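Local structure of actin-binding protein, cofilin/tropomyosin family protein, putative (Entamoeba histolytica, 4LIZ) at residues Phe4-Val9 with Asn36-Asp41; Phe26-Val31 with Ala59-Tyr64; Ile114-Thr119 with Asp127-Lys132; Tyr65-Gly70 with Lys78-Ser83; Ala53-Asp58 with Ile82-Glu87. The protein binds actin filaments and stabilises them, and may contribute in this way to phagocytosis and pseudopod formation. One frame throughout, in Å; residues are numbered along the deposited sequence.

Contact 1: Phe4-Val9 with Asn36-Asp41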
# COMPACT_ATOMS: atom_id res chain seq x y z
N PHE A 4 -13.70 9.56 -5.50
CA PHE A 4 -13.81 8.51 -4.52
C PHE A 4 -13.77 9.10 -3.11
O PHE A 4 -13.04 10.01 -2.89
CB PHE A 4 -12.65 7.51 -4.67
CG PHE A 4 -12.94 6.40 -5.62
CD1 PHE A 4 -12.97 6.63 -6.97
CD2 PHE A 4 -13.23 5.17 -5.17
CE1 PHE A 4 -13.26 5.62 -7.84
CE2 PHE A 4 -13.52 4.17 -6.04
CZ PHE A 4 -13.54 4.39 -7.37
N ASP A 5 -14.58 8.53 -2.22
CA ASP A 5 -14.55 8.83 -0.80
C ASP A 5 -13.34 8.11 -0.17
O ASP A 5 -13.29 6.91 -0.16
CB ASP A 5 -15.87 8.38 -0.20
CG ASP A 5 -15.92 8.45 1.35
OD1 ASP A 5 -15.01 8.93 1.98
OD2 ASP A 5 -17.00 8.10 1.85
N LEU A 6 -12.44 8.93 0.33
CA LEU A 6 -11.18 8.45 1.00
C LEU A 6 -11.18 8.60 2.50
O LEU A 6 -10.14 8.52 3.15
CB LEU A 6 -9.93 9.13 0.40
CG LEU A 6 -9.68 9.03 -1.09
CD1 LEU A 6 -8.31 9.56 -1.45
CD2 LEU A 6 -9.99 7.67 -1.62
N SER A 7 -12.39 8.82 3.07
CA SER A 7 -12.55 9.01 4.51
C SER A 7 -11.92 7.91 5.38
O SER A 7 -11.57 8.19 6.56
CB SER A 7 -14.01 9.25 4.86
OG SER A 7 -14.84 8.24 4.57
N GLU A 8 -11.86 6.70 4.90
CA GLU A 8 -11.31 5.54 5.62
C GLU A 8 -9.80 5.44 5.63
O GLU A 8 -9.25 4.57 6.26
CB GLU A 8 -11.95 4.21 5.21
CG GLU A 8 -13.44 4.08 5.39
CD GLU A 8 -13.72 3.90 6.87
OE1 GLU A 8 -13.12 2.98 7.48
OE2 GLU A 8 -14.50 4.70 7.35
N VAL A 9 -9.12 6.27 4.87
CA VAL A 9 -7.68 6.11 4.63
C VAL A 9 -6.76 6.65 5.70
O VAL A 9 -5.80 6.06 6.10
CB VAL A 9 -7.28 6.63 3.20
CG1 VAL A 9 -5.79 6.49 2.97
CG2 VAL A 9 -8.11 5.93 2.14
N ASN A 36 -18.57 5.20 -4.71
CA ASN A 36 -17.12 4.99 -4.87
C ASN A 36 -16.46 5.40 -3.52
O ASN A 36 -16.44 6.60 -3.19
CB ASN A 36 -16.61 5.87 -6.01
CG ASN A 36 -17.18 5.40 -7.36
OD1 ASN A 36 -17.66 4.28 -7.49
ND2 ASN A 36 -17.11 6.27 -8.33
N LYS A 37 -15.80 4.38 -2.95
CA LYS A 37 -15.18 4.56 -1.62
C LYS A 37 -14.08 3.53 -1.41
O LYS A 37 -14.22 2.42 -1.84
CB LYS A 37 -16.29 4.31 -0.54
CG LYS A 37 -15.87 4.42 0.86
CD LYS A 37 -17.10 4.16 1.80
CE LYS A 37 -16.66 4.68 3.15
NZ LYS A 37 -17.48 4.12 4.24
N LEU A 38 -13.03 3.90 -0.67
CA LEU A 38 -12.09 2.93 -0.18
C LEU A 38 -12.53 2.40 1.21
O LEU A 38 -13.11 3.16 2.01
CB LEU A 38 -10.70 3.58 -0.04
CG LEU A 38 -9.79 3.37 -1.27
CD1 LEU A 38 -10.43 3.95 -2.47
CD2 LEU A 38 -8.44 3.88 -1.04
N VAL A 39 -12.25 1.17 1.43
CA VAL A 39 -12.55 0.51 2.72
C VAL A 39 -11.33 -0.22 3.18
O VAL A 39 -10.44 -0.61 2.37
CB VAL A 39 -13.76 -0.44 2.61
CG1 VAL A 39 -15.00 0.43 2.22
CG2 VAL A 39 -13.53 -1.62 1.68
N VAL A 40 -11.25 -0.56 4.45
CA VAL A 40 -10.18 -1.42 4.93
C VAL A 40 -10.48 -2.89 4.66
O VAL A 40 -11.46 -3.41 5.13
CB VAL A 40 -9.97 -1.25 6.44
CG1 VAL A 40 -9.02 -2.29 6.97
CG2 VAL A 40 -9.45 0.12 6.71
N ASP A 41 -9.62 -3.53 3.88
CA ASP A 41 -9.66 -4.97 3.69
C ASP A 41 -8.92 -5.76 4.77
O ASP A 41 -9.35 -6.77 5.16
CB ASP A 41 -9.08 -5.36 2.31
CG ASP A 41 -10.01 -5.03 1.16
OD1 ASP A 41 -11.14 -4.68 1.36
OD2 ASP A 41 -9.51 -5.12 0.04
O HOH W 1 -12.81 5.82 2.33
O HOH W 2 -16.05 6.46 6.13
O HOH W 3 -13.14 0.42 6.41
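Phe4 lays its ring against Asn36, and the stack is followed outward from the backbone. CB of Phe4 lies 4.2 Å from Asn36 O. Phe4 CG lies anti to its carbonyl carbon, beside the backbone N (chi1 -89°), and beyond it the ring carbons gather round Asn36 CB, which sits over the centre of one face, 3.4 Å from the ring centroid. Farther out, CE1 and CZ lie against the Asn36 amide, whose plane is 14° from that of the ring, while CD2 reaches Lys37 N and Leu38 CD1. The backbones are tied beside this stack: Asp5 N gives an almost straight bond of 2.9 Å to Asn36 O, and Leu38 N returns one of 3.1 Å to Asp5 O. One water, held by Asp5 O, Glu8 N and Leu38 O, continues the link where the two segments separate. Asp5 OD1 accepts from Ser7 N at 2.8 Å, which makes an Asx turn, and also from Ser7 OG. On the side facing helix 92-108, Leu38 packs its CD1 3.8 Å from Leu6 CD2 and its CD2 against Val9 CG2; Val105 of that helix and Phe29 continue this packing. With a single bridge, at Asp5 and Lys37, the N-terminal segment does not become a sixth strand; it is a loop laid along the outer strand 37-44 of the five-stranded sheet of an ADF-homology fold.

Contact 2: Phe26-Val31 with Ala59-Tyr64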
# COMPACT_ATOMS: atom_id res chain seq x y z
N PHE A 26 0.62 -2.65 9.03
CA PHE A 26 0.18 -2.62 7.63
C PHE A 26 -1.28 -2.39 7.51
O PHE A 26 -2.07 -2.71 8.43
CB PHE A 26 0.53 -4.00 6.94
CG PHE A 26 -0.46 -5.10 7.15
CD1 PHE A 26 -0.36 -5.87 8.27
CD2 PHE A 26 -1.48 -5.34 6.30
CE1 PHE A 26 -1.29 -6.87 8.52
CE2 PHE A 26 -2.42 -6.31 6.50
CZ PHE A 26 -2.34 -7.03 7.69
N VAL A 27 -1.72 -1.90 6.36
CA VAL A 27 -3.08 -1.82 5.97
C VAL A 27 -3.27 -2.10 4.51
O VAL A 27 -2.35 -1.74 3.72
CB VAL A 27 -3.76 -0.50 6.37
CG1 VAL A 27 -3.01 0.70 5.74
CG2 VAL A 27 -5.24 -0.41 6.05
N VAL A 28 -4.34 -2.79 4.16
CA VAL A 28 -4.76 -3.01 2.76
C VAL A 28 -6.11 -2.43 2.59
O VAL A 28 -7.01 -2.74 3.40
CB VAL A 28 -4.69 -4.50 2.40
CG1 VAL A 28 -5.16 -4.71 0.95
CG2 VAL A 28 -3.33 -5.08 2.60
N PHE A 29 -6.32 -1.58 1.56
CA PHE A 29 -7.56 -1.02 1.23
C PHE A 29 -8.16 -1.62 -0.01
O PHE A 29 -7.43 -1.89 -1.00
CB PHE A 29 -7.45 0.51 0.94
CG PHE A 29 -6.88 1.34 2.09
CD1 PHE A 29 -7.74 1.66 3.16
CD2 PHE A 29 -5.57 1.75 2.15
CE1 PHE A 29 -7.23 2.41 4.20
CE2 PHE A 29 -5.12 2.52 3.23
CZ PHE A 29 -5.97 2.81 4.24
N GLY A 30 -9.43 -1.89 0.07
CA GLY A 30 -10.20 -2.26 -1.10
C GLY A 30 -11.06 -1.15 -1.59
O GLY A 30 -11.19 -0.06 -1.02
N VAL A 31 -11.62 -1.36 -2.77
CA VAL A 31 -12.33 -0.33 -3.49
C VAL A 31 -13.75 -0.76 -3.73
O VAL A 31 -13.96 -1.81 -4.39
CB VAL A 31 -11.52 -0.01 -4.83
CG1 VAL A 31 -12.23 1.08 -5.63
CG2 VAL A 31 -10.15 0.48 -4.59
N ALA A 59 -9.17 -7.87 -7.93
CA ALA A 59 -9.45 -6.64 -7.28
C ALA A 59 -8.44 -5.52 -7.61
O ALA A 59 -7.29 -5.81 -7.88
CB ALA A 59 -9.48 -6.86 -5.73
N LEU A 60 -8.93 -4.32 -7.41
CA LEU A 60 -8.09 -3.09 -7.36
C LEU A 60 -7.91 -2.76 -5.86
O LEU A 60 -8.91 -2.55 -5.17
CB LEU A 60 -8.84 -1.96 -8.09
CG LEU A 60 -7.93 -0.81 -8.46
CD1 LEU A 60 -8.66 0.37 -9.18
CD2 LEU A 60 -7.43 -0.13 -7.29
N GLN A 61 -6.69 -2.70 -5.40
CA GLN A 61 -6.40 -2.47 -3.96
C GLN A 61 -5.22 -1.56 -3.78
O GLN A 61 -4.46 -1.29 -4.75
CB GLN A 61 -6.21 -3.80 -3.25
CG GLN A 61 -7.44 -4.71 -3.16
CD GLN A 61 -7.10 -6.11 -2.81
OE1 GLN A 61 -6.52 -6.84 -3.57
NE2 GLN A 61 -7.32 -6.44 -1.54
N PHE A 62 -4.99 -1.04 -2.58
CA PHE A 62 -3.83 -0.33 -2.20
C PHE A 62 -3.25 -0.87 -0.93
O PHE A 62 -4.06 -1.39 -0.14
CB PHE A 62 -4.09 1.17 -2.02
CG PHE A 62 -4.62 1.85 -3.29
CD1 PHE A 62 -5.96 1.99 -3.51
CD2 PHE A 62 -3.71 2.36 -4.17
CE1 PHE A 62 -6.46 2.55 -4.73
CE2 PHE A 62 -4.19 2.99 -5.30
CZ PHE A 62 -5.49 3.07 -5.55
N ALA A 63 -2.02 -0.77 -0.65
CA ALA A 63 -1.46 -1.23 0.57
C ALA A 63 -0.42 -0.30 1.04
O ALA A 63 0.30 0.41 0.29
CB ALA A 63 -0.95 -2.68 0.49
N TYR A 64 -0.17 -0.27 2.35
CA TYR A 64 0.79 0.56 2.99
C TYR A 64 1.34 -0.12 4.23
O TYR A 64 0.54 -0.57 5.05
CB TYR A 64 0.11 1.91 3.37
CG TYR A 64 1.04 2.93 3.98
CD1 TYR A 64 2.05 3.52 3.27
CD2 TYR A 64 0.80 3.36 5.28
CE1 TYR A 64 2.84 4.52 3.81
CE2 TYR A 64 1.59 4.39 5.86
CZ TYR A 64 2.60 4.95 5.11
OH TYR A 64 3.36 6.06 5.59
O HOH W 4 -11.01 -3.82 -4.09
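Val27 and Phe29 pair with Tyr64 and Phe62 through four backbone hydrogen bonds, two to each pair. The shortest runs from Phe29 N to Phe62 O at 2.8 Å, and its counterpart joins Phe62 N to Phe29 O at 3.0 Å. Val27 N and Tyr64 O, 2.9 Å apart, form a bond matched by the one from Tyr64 N to Val27 O. Between the two pairs Val28 faces Ala63 as a non-hydrogen-bonded pair, their CA atoms 4.3 Å apart. Where the strands splay near Val31, a water takes over: it accepts from Val31 N and donates to Leu60 O, the latter at 2.7 Å. Val28 CA-H adds a weaker contact to Phe62 O.

Side-chain contacts fall mainly on two faces. On that of Val28 and Ala63, Val28 CG2 lies anti to the carbonyl carbon, beside the backbone N, where it meets Ala63 CB at 4.0 Å, while Val28 CG1 packs beside Gln61 NE2; the Gln61 amide itself is held by Lys56 N, Asp41 OD2 and Ala54 O. On the other face, Val27 CG1 crosses to Tyr64 CB. Near the end of the strands, Val31 CG2 touches Leu60 CD2 at 3.9 Å as well as the Phe62 ring. Helix 48-54 covers the first face, helices 10-17 and 92-108 the second. Two buried antiparallel strands with helices on both faces are the centre of the ADF-homology fold.

Contact 3: Ile114-Thr119 with Asp127-Lys132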
# COMPACT_ATOMS: atom_id res chain seq x y z
N ILE A 114 9.20 4.08 -0.89
CA ILE A 114 9.12 3.46 -2.14
C ILE A 114 7.68 3.31 -2.52
O ILE A 114 6.76 3.14 -1.67
CB ILE A 114 9.81 2.17 -2.28
CG1 ILE A 114 9.31 1.16 -1.32
CG2 ILE A 114 11.36 2.28 -2.10
CD1 ILE A 114 9.73 -0.24 -1.71
N GLU A 115 7.37 3.38 -3.82
CA GLU A 115 6.10 3.14 -4.41
C GLU A 115 6.22 2.06 -5.46
O GLU A 115 7.18 2.09 -6.29
CB GLU A 115 5.56 4.41 -5.12
CG GLU A 115 4.37 4.16 -5.98
CD GLU A 115 3.73 5.41 -6.61
OE1 GLU A 115 4.30 6.52 -6.39
OE2 GLU A 115 2.71 5.21 -7.28
N LEU A 116 5.35 1.08 -5.44
CA LEU A 116 5.36 -0.05 -6.36
C LEU A 116 3.99 -0.21 -6.93
O LEU A 116 2.95 -0.12 -6.20
CB LEU A 116 5.70 -1.37 -5.68
CG LEU A 116 6.96 -1.29 -4.80
CD1 LEU A 116 7.02 -2.22 -3.58
CD2 LEU A 116 8.11 -1.29 -5.75
N HIS A 117 3.84 -0.48 -8.21
CA HIS A 117 2.65 -0.89 -8.79
C HIS A 117 2.75 -2.40 -9.15
O HIS A 117 3.74 -2.82 -9.86
CB HIS A 117 2.29 -0.13 -10.11
CG HIS A 117 1.01 -0.53 -10.71
ND1 HIS A 117 -0.22 -0.39 -10.10
CD2 HIS A 117 0.74 -1.21 -11.85
CE1 HIS A 117 -1.17 -0.89 -10.83
NE2 HIS A 117 -0.60 -1.40 -11.91
N ALA A 118 1.80 -3.20 -8.78
CA ALA A 118 1.88 -4.64 -8.98
C ALA A 118 0.58 -5.13 -9.54
O ALA A 118 -0.53 -4.66 -9.29
CB ALA A 118 2.12 -5.33 -7.61
N THR A 119 0.71 -6.16 -10.39
CA THR A 119 -0.42 -6.84 -10.98
C THR A 119 -0.40 -8.35 -10.67
O THR A 119 -1.35 -9.00 -10.86
CB THR A 119 -0.51 -6.62 -12.52
OG1 THR A 119 0.58 -7.25 -13.15
CG2 THR A 119 -0.54 -5.11 -12.85
N ASP A 127 13.10 -9.37 -0.87
CA ASP A 127 14.47 -8.99 -1.11
C ASP A 127 14.61 -7.88 -2.15
O ASP A 127 15.51 -7.16 -2.12
CB ASP A 127 15.39 -10.22 -1.37
CG ASP A 127 15.22 -10.84 -2.75
OD1 ASP A 127 14.57 -11.84 -2.89
OD2 ASP A 127 15.80 -10.25 -3.66
N GLU A 128 13.76 -7.91 -3.15
CA GLU A 128 13.75 -6.87 -4.17
C GLU A 128 13.35 -5.53 -3.60
O GLU A 128 13.98 -4.56 -3.87
CB GLU A 128 12.81 -7.25 -5.31
CG GLU A 128 13.16 -8.54 -6.04
CD GLU A 128 12.14 -8.94 -7.10
OE1 GLU A 128 11.22 -8.21 -7.30
OE2 GLU A 128 12.28 -9.98 -7.71
N ILE A 129 12.33 -5.52 -2.76
CA ILE A 129 11.89 -4.25 -2.18
C ILE A 129 12.97 -3.78 -1.18
O ILE A 129 13.34 -2.59 -1.12
CB ILE A 129 10.58 -4.54 -1.48
CG1 ILE A 129 9.53 -4.78 -2.49
CG2 ILE A 129 10.21 -3.35 -0.54
CD1 ILE A 129 8.21 -5.32 -2.01
N ALA A 130 13.60 -4.60 -0.33
CA ALA A 130 14.65 -4.25 0.56
C ALA A 130 15.81 -3.66 -0.18
O ALA A 130 16.35 -2.67 0.27
CB ALA A 130 15.07 -5.50 1.37
N ALA A 131 16.17 -4.24 -1.34
CA ALA A 131 17.31 -3.67 -2.11
C ALA A 131 16.92 -2.27 -2.66
O ALA A 131 17.76 -1.39 -2.62
CB ALA A 131 17.65 -4.64 -3.20
N LYS A 132 15.71 -2.12 -3.10
CA LYS A 132 15.20 -0.81 -3.62
C LYS A 132 15.23 0.22 -2.57
O LYS A 132 15.64 1.37 -2.82
CB LYS A 132 13.90 -0.95 -4.31
CG LYS A 132 13.37 0.31 -5.02
CD LYS A 132 11.89 0.03 -5.37
CE LYS A 132 11.23 1.30 -5.92
NZ LYS A 132 11.66 1.56 -7.35
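Helix 126-137, the C-terminal helix of this ADF-homology domain, packs on the edge strand 114-118, and Ile114 and Leu116 make the join with Ile129 and Lys132. The segment axes approach to 10.0 Å and run at 143° to each other, so side chains rather than backbones fill the gap. Ile114 CG1 stands between the backbone N and the carbonyl carbon (chi1 59°), and with chi2 anti, Ile114 CD1 reaches Ile129 CG2 at 3.4 Å, tighter than usual for two carbons, the two side chains crossing at about a right angle. Leu116 meets the same isoleucine two residues farther along the strand: its CD1 lies 3.7 Å from Ile129 CD1. The Leu116 and Lys132 side chains run past each other in opposite directions, Leu116 CD2 lying 4.0 Å from Lys132 CD. That lysine is extended as far as CE, which comes 3.9 Å from Ile114 CG2. Val80 of the next strand and Ile133 of the helix enlarge the same apolar patch. No hydrogen bond joins the two segments, so this contact depends on close-fitting carbon surfaces, with the aliphatic part of Lys132 lying along the margin.

Contact 4: Tyr65-Gly70 with Lys78-Ser83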
# COMPACT_ATOMS: atom_id res chain seq x y z
N TYR A 65 2.65 -0.27 4.36
CA TYR A 65 3.24 -0.94 5.50
C TYR A 65 4.59 -0.35 5.90
O TYR A 65 5.23 0.29 5.13
CB TYR A 65 3.34 -2.47 5.30
CG TYR A 65 4.35 -2.96 4.28
CD1 TYR A 65 5.60 -3.33 4.65
CD2 TYR A 65 4.01 -3.05 2.96
CE1 TYR A 65 6.51 -3.77 3.73
CE2 TYR A 65 4.90 -3.52 2.03
CZ TYR A 65 6.15 -3.86 2.43
OH TYR A 65 7.08 -4.30 1.55
N ARG A 66 4.96 -0.63 7.13
CA ARG A 66 6.22 -0.21 7.68
C ARG A 66 7.18 -1.37 7.72
O ARG A 66 6.79 -2.48 7.87
CB ARG A 66 6.10 0.40 9.08
CG ARG A 66 5.66 -0.54 10.14
CD ARG A 66 5.39 0.21 11.42
NE ARG A 66 6.59 0.64 12.11
CZ ARG A 66 6.75 1.81 12.71
NH1 ARG A 66 5.82 2.73 12.67
NH2 ARG A 66 7.88 2.03 13.34
N THR A 67 8.44 -1.04 7.53
CA THR A 67 9.52 -1.99 7.53
C THR A 67 10.80 -1.32 8.07
O THR A 67 10.79 -0.22 8.34
CB THR A 67 9.70 -2.67 6.15
OG1 THR A 67 10.58 -3.78 6.26
CG2 THR A 67 10.25 -1.74 5.17
N ILE A 68 11.84 -2.08 8.30
CA ILE A 68 13.12 -1.53 8.81
C ILE A 68 14.22 -1.68 7.77
O ILE A 68 14.28 -2.70 7.05
CB ILE A 68 13.46 -2.25 10.11
CG1 ILE A 68 12.34 -2.03 11.12
CG2 ILE A 68 14.76 -1.69 10.70
CD1 ILE A 68 12.39 -2.94 12.35
N SER A 69 15.05 -0.66 7.62
CA SER A 69 16.21 -0.78 6.72
C SER A 69 17.46 -0.27 7.44
O SER A 69 17.44 0.81 8.04
CB SER A 69 16.05 0.06 5.45
OG SER A 69 17.00 -0.32 4.42
N GLY A 70 18.55 -1.00 7.32
CA GLY A 70 19.80 -0.45 7.84
C GLY A 70 20.88 -1.48 7.80
O GLY A 70 20.58 -2.67 7.85
N LYS A 78 11.01 2.51 7.47
CA LYS A 78 10.73 2.91 6.12
C LYS A 78 9.29 2.47 5.82
O LYS A 78 8.78 1.53 6.40
CB LYS A 78 11.61 2.11 5.14
CG LYS A 78 13.11 2.41 5.39
CD LYS A 78 13.51 3.74 4.89
CE LYS A 78 15.05 3.89 5.00
NZ LYS A 78 15.49 5.18 4.43
N PHE A 79 8.63 3.22 4.93
CA PHE A 79 7.26 2.97 4.58
C PHE A 79 7.15 2.62 3.12
O PHE A 79 7.79 3.26 2.26
CB PHE A 79 6.41 4.16 4.90
CG PHE A 79 6.43 4.53 6.35
CD1 PHE A 79 5.86 3.73 7.33
CD2 PHE A 79 7.10 5.69 6.76
CE1 PHE A 79 5.96 4.06 8.65
CE2 PHE A 79 7.20 6.00 8.10
CZ PHE A 79 6.63 5.19 9.03
N VAL A 80 6.38 1.60 2.81
CA VAL A 80 6.18 1.06 1.45
C VAL A 80 4.74 1.32 1.07
O VAL A 80 3.81 0.90 1.77
CB VAL A 80 6.52 -0.42 1.39
CG1 VAL A 80 6.28 -0.96 -0.02
CG2 VAL A 80 7.99 -0.70 1.81
N PHE A 81 4.49 1.90 -0.12
CA PHE A 81 3.20 2.13 -0.73
C PHE A 81 3.06 1.25 -1.93
O PHE A 81 3.89 1.30 -2.84
CB PHE A 81 2.93 3.60 -1.06
CG PHE A 81 1.72 3.82 -1.88
CD1 PHE A 81 0.44 3.54 -1.43
CD2 PHE A 81 1.81 4.36 -3.17
CE1 PHE A 81 -0.72 3.77 -2.18
CE2 PHE A 81 0.70 4.56 -3.92
CZ PHE A 81 -0.58 4.31 -3.44
N ILE A 82 2.03 0.44 -2.04
CA ILE A 82 1.76 -0.43 -3.17
C ILE A 82 0.42 -0.11 -3.72
O ILE A 82 -0.64 -0.01 -3.03
CB ILE A 82 1.73 -1.91 -2.74
CG1 ILE A 82 3.13 -2.31 -2.31
CG2 ILE A 82 1.13 -2.78 -3.80
CD1 ILE A 82 3.19 -3.55 -1.45
N SER A 83 0.29 0.06 -5.06
CA SER A 83 -0.95 -0.03 -5.81
C SER A 83 -1.08 -1.40 -6.48
O SER A 83 -0.07 -1.92 -6.97
CB SER A 83 -1.10 1.15 -6.80
OG SER A 83 -0.08 1.09 -7.76
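Thr67 N reaches Lys78 O at 2.8 Å, the shortest bond between the two segments, and Lys78 N answers to Thr67 O at 2.9 Å. Two residues away the pattern recurs: Val80 N gives a nearly straight bond of 2.9 Å to Tyr65 O, and Tyr65 N a longer one to Val80 O. Arg66 and Phe79 form the non-hydrogen-bonded pair between, where Arg66 CB touches Phe79 CE1 at 3.7 Å. The guanidinium goes elsewhere, NH2 to Asp19 and NH1 to Val16 O. Strands 60-69 and 76-85 make the long beta hairpin of the ADF-homology fold, and the connection between them, with the first residue of the second strand, holds the F-loop, Asp71 to Arg76, probably important for stable binding to G- and F-actin. On the face of Tyr65 and Val80, Tyr65 CG takes the crowded position between backbone N and carbonyl carbon (chi1 70°). Val80 CB sits over one face of the tyrosine ring, toward the rim, 3.8 Å from the centroid, a CH-pi contact, while Ile82 CD1 approaches CE2 at the ring edge. Nearer the turn, Ser69 CB rests 3.8 Å from Lys78 CG; Lys78 NZ is hydrogen-bonded to His137 ND1 of helix 126-137.

Contact 5: Ala53-Asp58 with Ile82-Glu87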
# COMPACT_ATOMS: atom_id res chain seq x y z
N ALA A 53 -0.99 -11.66 1.32
CA ALA A 53 -2.10 -12.52 1.58
C ALA A 53 -3.47 -11.97 1.40
O ALA A 53 -4.45 -12.65 1.15
CB ALA A 53 -1.97 -13.07 3.01
N ALA A 54 -3.57 -10.64 1.55
CA ALA A 54 -4.78 -9.90 1.37
C ALA A 54 -5.09 -9.39 -0.04
O ALA A 54 -6.22 -8.95 -0.27
CB ALA A 54 -4.84 -8.70 2.37
N LEU A 55 -4.09 -9.48 -0.92
CA LEU A 55 -4.28 -8.98 -2.29
C LEU A 55 -5.04 -10.00 -3.15
O LEU A 55 -4.55 -11.13 -3.18
CB LEU A 55 -2.96 -8.61 -2.88
CG LEU A 55 -2.25 -7.44 -2.22
CD1 LEU A 55 -0.84 -7.19 -2.80
CD2 LEU A 55 -3.04 -6.18 -2.29
N LYS A 56 -6.06 -9.61 -3.83
CA LYS A 56 -6.99 -10.54 -4.53
C LYS A 56 -6.83 -10.34 -6.05
O LYS A 56 -6.72 -9.24 -6.57
CB LYS A 56 -8.38 -10.29 -4.09
CG LYS A 56 -8.68 -10.45 -2.60
CD LYS A 56 -8.18 -11.83 -2.11
CE LYS A 56 -8.42 -11.99 -0.60
NZ LYS A 56 -7.36 -12.88 -0.09
N GLU A 57 -6.75 -11.49 -6.73
CA GLU A 57 -6.54 -11.49 -8.17
C GLU A 57 -7.56 -10.75 -8.96
O GLU A 57 -7.24 -10.22 -10.05
CB GLU A 57 -6.57 -12.98 -8.65
CG GLU A 57 -6.03 -13.10 -10.09
CD GLU A 57 -6.36 -14.39 -10.81
OE1 GLU A 57 -6.65 -15.41 -10.13
OE2 GLU A 57 -6.30 -14.33 -12.06
N ASP A 58 -8.74 -10.59 -8.47
CA ASP A 58 -9.81 -9.89 -9.15
C ASP A 58 -10.14 -8.50 -8.69
O ASP A 58 -11.21 -7.95 -8.97
CB ASP A 58 -11.07 -10.75 -9.21
CG ASP A 58 -11.69 -10.93 -7.87
OD1 ASP A 58 -11.01 -10.67 -6.86
OD2 ASP A 58 -12.88 -11.28 -7.82
N ILE A 82 2.03 0.44 -2.04
CA ILE A 82 1.76 -0.43 -3.17
C ILE A 82 0.42 -0.11 -3.72
O ILE A 82 -0.64 -0.01 -3.03
CB ILE A 82 1.73 -1.91 -2.74
CG1 ILE A 82 3.13 -2.31 -2.31
CG2 ILE A 82 1.13 -2.78 -3.80
CD1 ILE A 82 3.19 -3.55 -1.45
N SER A 83 0.29 0.06 -5.06
CA SER A 83 -0.95 -0.03 -5.81
C SER A 83 -1.08 -1.40 -6.48
O SER A 83 -0.07 -1.92 -6.97
CB SER A 83 -1.10 1.15 -6.80
OG SER A 83 -0.08 1.09 -7.76
N TRP A 84 -2.26 -1.98 -6.48
CA TRP A 84 -2.46 -3.32 -6.94
C TRP A 84 -3.64 -3.33 -7.87
O TRP A 84 -4.78 -2.94 -7.54
CB TRP A 84 -2.79 -4.28 -5.75
CG TRP A 84 -3.34 -5.64 -6.12
CD1 TRP A 84 -4.58 -5.98 -6.18
CD2 TRP A 84 -2.53 -6.77 -6.47
NE1 TRP A 84 -4.71 -7.33 -6.50
CE2 TRP A 84 -3.43 -7.83 -6.67
CE3 TRP A 84 -1.17 -7.01 -6.56
CZ2 TRP A 84 -2.95 -9.12 -7.02
CZ3 TRP A 84 -0.68 -8.28 -6.90
CH2 TRP A 84 -1.60 -9.31 -7.12
N ALA A 85 -3.48 -3.91 -9.11
CA ALA A 85 -4.51 -4.12 -10.08
C ALA A 85 -4.39 -5.56 -10.52
O ALA A 85 -3.55 -5.87 -11.38
CB ALA A 85 -4.34 -3.19 -11.32
N GLY A 86 -5.19 -6.43 -9.93
CA GLY A 86 -5.11 -7.86 -10.19
C GLY A 86 -5.43 -8.16 -11.67
O GLY A 86 -6.26 -7.44 -12.26
N GLU A 87 -4.83 -9.27 -12.09
CA GLU A 87 -4.98 -9.62 -13.53
C GLU A 87 -6.35 -10.15 -13.82
O GLU A 87 -6.73 -10.21 -15.03
CB GLU A 87 -3.89 -10.57 -13.97
CG GLU A 87 -2.61 -9.74 -14.04
CD GLU A 87 -1.32 -10.55 -14.27
OE1 GLU A 87 -1.37 -11.80 -14.35
OE2 GLU A 87 -0.23 -9.90 -14.34
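Trp84 sets CG anti to its backbone N (chi1 166°), and Leu55 places CG anti to its own carbonyl carbon (chi1 -65°); these torsions turn both CG atoms into the contact, and with chi2 anti the Leu55 branches spread over the indole. The contact joins the chain leaving helix 48-54 to the end of strand 76-85, and so fastens a helix-to-strand connection onto the central sheet of the ADF-homology fold. Leu55 CB stands over the centre of the six-membered ring, 4.0 Å from its centroid, a CH-pi contact. Leu55 CD1 meets Trp84 CE3 at 3.8 Å, whereas Leu55 CD2 lies 3.9 Å from Trp84 CG. The opposite indole face carries Gly86 N, toward the rim, so the flat group lies between the Leu55 side chain and the backbone just past its own strand. Ala118 of the neighbouring strand 114-118 and Leu121 of a loop also touch the tryptophan.

Gly86 lies close to Glu57, their CA atoms 4.4 Å apart, and Gly86 CA makes a CA-H...O contact of 3.2 Å with Glu57 O. At the ring edge the packing gives way to a polar bond. Lys56, whose carbonyl is the acceptor, also bonds its own N-H to Gln61 OE1. Trp84 NE1 donates to Lys56 O at 2.8 Å; the oxygen lies near the indole plane, while the nitrogen stands 43° out of the carbonyl plane.

One mixed five-stranded sheet connects all five contacts, in the order 37-44, 26-32, 60-69, 76-85, 114-118. Contact 1 lies at one edge strand and contact 3 at the other, their centres about 24 Å apart on opposite sides of the chain's centre. Contacts 2 and 4 share strand 60-69, and contacts 4 and 5 overlap at Ile82 and Ser83 of strand 76-85. Contact 5 lies about 8 Å from contact 2, between centres, and their segments alternate along the chain, as do those of contacts 1 and 2. Contact 3 comes last in sequence. Strand pairing builds the sheet and the F-loop hairpin; a single bridge and loop packing add the N-terminal segment, apolar packing the C-terminal helix.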